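Local atomic coordinates of 75aa long hypothetical regulatory protein AsnC (PDB entry 2CVI), a protein that is of unknown function but forms a dimer and belongs to the Lrp/AsnC ligand-binding domain family, so it may bind a small effector. Residues F5-T10 against D39-V44. Numbering follows the deposited sequence.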
loop_
_atom_site.group_PDB
_atom_site.type_symbol
_atom_site.label_atom_id
_atom_site.label_comp_id
_atom_site.label_asym_id
_atom_site.label_seq_id
_atom_site.Cartn_x
_atom_site.Cartn_y
_atom_site.Cartn_z
ATOM N N PHE A 5 4.907 -0.475 5.115
ATOM C CA PHE A 5 4.752 0.021 3.759
ATOM C C PHE A 5 5.257 1.452 3.773
ATOM O O PHE A 5 4.847 2.248 4.626
ATOM C CB PHE A 5 3.283 0.026 3.340
ATOM C CG PHE A 5 2.779 -1.316 2.957
ATOM C CD1 PHE A 5 2.854 -1.745 1.630
ATOM C CD2 PHE A 5 2.294 -2.180 3.929
ATOM C CE1 PHE A 5 2.474 -3.009 1.271
ATOM C CE2 PHE A 5 1.893 -3.471 3.608
ATOM C CZ PHE A 5 1.984 -3.903 2.263
ATOM N N ILE A 6 6.174 1.759 2.866
ATOM C CA ILE A 6 6.706 3.121 2.783
ATOM C C ILE A 6 6.090 3.766 1.529
ATOM O O ILE A 6 6.286 3.238 0.419
ATOM C CB ILE A 6 8.241 3.128 2.650
ATOM C CG1 ILE A 6 8.928 2.386 3.806
ATOM C CG2 ILE A 6 8.714 4.625 2.675
ATOM C CD1 ILE A 6 10.439 2.221 3.591
ATOM N N LEU A 7 5.342 4.853 1.696
ATOM C CA LEU A 7 4.699 5.561 0.584
ATOM C C LEU A 7 5.641 6.687 0.211
ATOM O O LEU A 7 6.068 7.440 1.085
ATOM C CB LEU A 7 3.320 6.105 1.007
ATOM C CG LEU A 7 2.115 5.179 1.286
ATOM C CD1 LEU A 7 1.609 4.572 0.008
ATOM C CD2 LEU A 7 2.437 4.139 2.345
ATOM N N MET A 8 5.960 6.810 -1.074
ATOM C CA MET A 8 6.949 7.774 -1.525
ATOM C C MET A 8 6.511 8.743 -2.590
ATOM O O MET A 8 5.739 8.390 -3.488
ATOM C CB MET A 8 8.171 7.036 -2.074
ATOM C CG MET A 8 8.708 5.904 -1.145
ATOM S SD MET A 8 10.188 5.199 -1.900
ATOM C CE MET A 8 10.695 4.015 -0.569
ATOM N N VAL A 9 7.033 9.974 -2.479
ATOM C CA VAL A 9 6.841 11.036 -3.481
ATOM C C VAL A 9 8.195 11.073 -4.167
ATOM O O VAL A 9 9.245 11.114 -3.530
ATOM C CB VAL A 9 6.546 12.400 -2.841
ATOM C CG1 VAL A 9 6.548 13.494 -3.933
ATOM C CG2 VAL A 9 5.251 12.363 -2.108
ATOM N N THR A 10 8.225 10.994 -5.486
ATOM C CA THR A 10 9.495 11.030 -6.173
ATOM C C THR A 10 9.477 12.093 -7.255
ATOM O O THR A 10 8.407 12.526 -7.681
ATOM C CB THR A 10 9.825 9.693 -6.874
ATOM O OG1 THR A 10 8.902 9.480 -7.947
ATOM C CG2 THR A 10 9.714 8.514 -5.935
ATOM N N ASP A 39 3.673 8.299 -5.385
ATOM C CA ASP A 39 4.204 7.766 -6.634
ATOM C C ASP A 39 4.702 6.352 -6.592
ATOM O O ASP A 39 4.769 5.672 -7.629
ATOM C CB ASP A 39 5.366 8.653 -7.107
ATOM C CG ASP A 39 4.944 10.093 -7.288
ATOM O OD1 ASP A 39 4.031 10.334 -8.117
ATOM O OD2 ASP A 39 5.526 10.974 -6.628
ATOM N N LEU A 40 5.144 5.941 -5.404
ATOM C CA LEU A 40 5.694 4.604 -5.249
ATOM C C LEU A 40 5.307 4.053 -3.896
ATOM O O LEU A 40 5.242 4.790 -2.921
ATOM C CB LEU A 40 7.244 4.656 -5.364
ATOM C CG LEU A 40 8.134 3.403 -5.392
ATOM C CD1 LEU A 40 7.696 2.473 -6.523
ATOM C CD2 LEU A 40 9.602 3.828 -5.580
ATOM N N ILE A 41 5.000 2.759 -3.845
ATOM C CA ILE A 41 4.689 2.097 -2.577
ATOM C C ILE A 41 5.636 0.910 -2.474
ATOM O O ILE A 41 5.748 0.110 -3.394
ATOM C CB ILE A 41 3.289 1.546 -2.517
ATOM C CG1 ILE A 41 2.287 2.675 -2.544
ATOM C CG2 ILE A 41 3.118 0.725 -1.170
ATOM C CD1 ILE A 41 0.873 2.189 -2.477
ATOM N N VAL A 42 6.304 0.793 -1.339
ATOM C CA VAL A 42 7.257 -0.286 -1.144
ATOM C C VAL A 42 6.946 -1.023 0.155
ATOM O O VAL A 42 6.586 -0.404 1.168
ATOM C CB VAL A 42 8.689 0.288 -1.126
ATOM C CG1 VAL A 42 8.838 1.289 -2.304
ATOM C CG2 VAL A 42 9.010 0.949 0.192
ATOM N N LYS A 43 6.995 -2.353 0.117
ATOM C CA LYS A 43 6.748 -3.166 1.312
ATOM C C LYS A 43 8.131 -3.594 1.776
ATOM O O LYS A 43 8.904 -4.175 1.013
ATOM C CB LYS A 43 5.894 -4.441 1.040
ATOM C CG LYS A 43 5.461 -5.163 2.350
ATOM C CD LYS A 43 4.690 -6.488 2.108
ATOM C CE LYS A 43 4.131 -7.056 3.407
ATOM N NZ LYS A 43 3.698 -8.475 3.173
ATOM N N VAL A 44 8.442 -3.295 3.034
ATOM C CA VAL A 44 9.723 -3.689 3.618
ATOM C C VAL A 44 9.522 -4.532 4.872
ATOM O O VAL A 44 8.490 -4.470 5.548
ATOM C CB VAL A 44 10.564 -2.474 4.043
ATOM C CG1 VAL A 44 10.940 -1.643 2.850
ATOM C CG2 VAL A 44 9.799 -1.638 5.027
#
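Met8 O is gripped by two successive backbone N-H groups: Asp39 N at 2.8 Å, nearly along the C=O axis, and Leu40 N at 3.2 Å, tilted from the carbonyl plane. Asp39 and Leu40 thus both face Met8 in a classic beta bulge, and Met8 N returns a bond to Leu40 O. Beyond the bulge, Asp39 OD2 takes the N-H of Thr10 at 2.9 Å on its anti side, a nearly straight bond (166°) that ties the end of strand 2-10 to the residue preceding strand 40-46. Toward the other end, Ile6 and Val42 form a hydrogen-bonded antiparallel pair, Ile6 N to Val42 O and Val42 N to Ile6 O.

On the sheet face bearing Phe5, Leu7, Ile41 and Lys43, the extended lysine chain crosses the phenyl ring. Lys43 CG lies over one face of the Phe5 ring, 4.0 Å from the centroid and offset toward the rim, a CH-pi contact, while Ile41 CG2 meets Phe5 CD1 at the ring edge. Chi1 of -78° sets CG of Phe5 anti to its carbonyl carbon, and the ring beyond it lies against Ile41 and Lys43. Lys43 NZ continues to a hydrogen bond with Tyr32 OH of the second subunit, whose Tyr32 ring also meets Phe5 edge-to-face. An alanine in place of this phenylalanine would probably leave the Lys43 methylenes and Tyr32 of the second subunit without their aromatic partner and open a gap between the subunits. Leu7 CD1 presses tightly on Ile41 CG1 at 3.3 Å.

On the other face, the Met8 side chain crosses that of Val42 at about a right angle, CE 3.6 Å from Val42 CG2; Met8 SD lies beside Leu40 CD2, and Ile6 CD1 reaches Val44 CG1. Helices 15-23 and 49-59 cover this layer through Leu40, Ile6 and Val44. The two strands are the central pair of the four-stranded antiparallel sheet, order 2-3-1-4, of the ferredoxin-like alpha/beta sandwich characteristic of Lrp/AsnC ligand-binding domains.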